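Local coordinates for protein PTHB1 (PDB 4YD8) that is a subunit of the BBSome, a coat complex thought to sort specific membrane proteins to the primary cilia, represented here by its N-terminal seven-bladed beta-propeller, at residues Thr199-Ser202 and Cys203-Glu207. Numbering follows the deposited sequence.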
loop_
_atom_site.group_PDB
_atom_site.type_symbol
_atom_site.label_atom_id
_atom_site.label_comp_id
_atom_site.label_asym_id
_atom_site.label_seq_id
_atom_site.Cartn_x
_atom_site.Cartn_y
_atom_site.Cartn_z
ATOM N N THR A 199 4.489 -13.245 4.974
ATOM C CA THR A 199 3.968 -13.522 3.656
ATOM C C THR A 199 2.934 -14.639 3.757
ATOM O O THR A 199 2.681 -15.153 4.848
ATOM C CB THR A 199 5.091 -13.892 2.663
ATOM O OG1 THR A 199 4.557 -13.943 1.333
ATOM C CG2 THR A 199 5.733 -15.252 3.023
ATOM N N VAL A 200 2.288 -14.960 2.641
ATOM C CA VAL A 200 1.407 -16.126 2.592
ATOM C C VAL A 200 1.793 -16.992 1.399
ATOM O O VAL A 200 1.879 -16.501 0.275
ATOM C CB VAL A 200 -0.068 -15.757 2.474
ATOM C CG1 VAL A 200 -0.941 -16.991 2.749
ATOM C CG2 VAL A 200 -0.424 -14.594 3.434
ATOM N N SER A 201 2.005 -18.278 1.646
ATOM C CA SER A 201 2.505 -19.176 0.609
ATOM C C SER A 201 1.378 -19.773 -0.220
ATOM O O SER A 201 0.204 -19.645 0.123
ATOM C CB SER A 201 3.322 -20.314 1.228
ATOM O OG SER A 201 2.473 -21.148 1.997
ATOM N N SER A 202 1.742 -20.471 -1.291
ATOM C CA SER A 202 0.744 -21.110 -2.139
ATOM C C SER A 202 0.013 -22.251 -1.446
ATOM O O SER A 202 -1.109 -22.584 -1.822
ATOM C CB SER A 202 1.391 -21.624 -3.428
ATOM O OG SER A 202 1.857 -20.537 -4.200
ATOM N N CYS A 203 0.621 -22.846 -0.429
ATOM C CA CYS A 203 -0.096 -23.888 0.294
ATOM C C CYS A 203 -0.842 -23.283 1.498
ATOM O O CYS A 203 -1.184 -23.976 2.459
ATOM C CB CYS A 203 0.854 -25.028 0.712
ATOM S SG CYS A 203 2.204 -24.548 1.796
ATOM N N GLN A 204 -1.105 -21.982 1.401
ATOM C CA GLN A 204 -2.090 -21.283 2.233
ATOM C C GLN A 204 -1.636 -21.114 3.686
ATOM O O GLN A 204 -2.451 -21.070 4.613
ATOM C CB GLN A 204 -3.446 -22.010 2.145
ATOM C CG GLN A 204 -3.897 -22.220 0.682
ATOM C CD GLN A 204 -5.211 -22.964 0.509
ATOM O OE1 GLN A 204 -5.561 -23.863 1.286
ATOM N NE2 GLN A 204 -5.935 -22.617 -0.545
ATOM N N GLN A 205 -0.327 -20.986 3.864
ATOM C CA GLN A 205 0.275 -20.720 5.166
ATOM C C GLN A 205 0.698 -19.265 5.292
ATOM O O GLN A 205 1.506 -18.783 4.494
ATOM C CB GLN A 205 1.514 -21.590 5.377
ATOM C CG GLN A 205 1.273 -23.065 5.242
ATOM C CD GLN A 205 1.244 -23.749 6.584
ATOM O OE1 GLN A 205 0.184 -23.914 7.187
ATOM N NE2 GLN A 205 2.418 -24.142 7.072
ATOM N N VAL A 206 0.177 -18.573 6.299
ATOM C CA VAL A 206 0.761 -17.305 6.703
ATOM C C VAL A 206 2.078 -17.612 7.410
ATOM O O VAL A 206 2.110 -18.424 8.317
ATOM C CB VAL A 206 -0.159 -16.503 7.643
ATOM C CG1 VAL A 206 0.490 -15.169 8.006
ATOM C CG2 VAL A 206 -1.506 -16.239 6.974
ATOM N N GLU A 207 3.157 -16.965 6.989
ATOM C CA GLU A 207 4.481 -17.249 7.532
ATOM C C GLU A 207 5.167 -15.987 8.016
ATOM O O GLU A 207 5.076 -14.944 7.372
ATOM C CB GLU A 207 5.349 -17.926 6.472
ATOM C CG GLU A 207 4.711 -19.151 5.873
ATOM C CD GLU A 207 5.596 -19.832 4.861
ATOM O OE1 GLU A 207 6.486 -19.159 4.300
ATOM O OE2 GLU A 207 5.410 -21.052 4.635
HETATM O O HOH W 1 4.809 -22.638 2.659
#
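Ser201 and Gln205 join the two arms of a beta hairpin, strands 196-200 and 205-210, the two middle strands of a four-stranded antiparallel blade of the propeller. The chain reverses in a type I turn from Ser201 to Gln204, closed by a hydrogen bond from Gln204 N to Ser201 O at 3.0 Å. One residue on from Gln204, Gln205 O accepts a hydrogen bond from Ser201 N (2.9 Å). Beyond it Thr199 and Glu207 form a hydrogen-bonded pair, with Glu207 N reaching Thr199 O at 2.8 Å.

From Ser201, CB leans toward the second arm, 4.0 Å from Gln205 O. A chi1 of 67° sets OG between its own backbone N and carbonyl carbon and brings it over the turn, where it accepts a weak bond from Gln205 N and lies against Gln205 CB. Cys203 SG lies 3.4 Å from Ser201 OG.

On the Thr199 and Glu207 side of the sheet, the two side chains run alongside each other; Glu207 OE1 bonds to Tyr209 OH, and Thr199 OG1 turns to Pro187 O. On the other side Val200 and Val206 form the non-hydrogen-bonded pair, their CG2 methyls 4.1 Å apart. Val200 also packs on Ala249 and Ile252 of strand 249-255, joining the hairpin to the next blade. A water lies between the arms, 2.8 Å from Ser201 OG, and donates a hydrogen bond of 2.6 Å to Glu207 OE2.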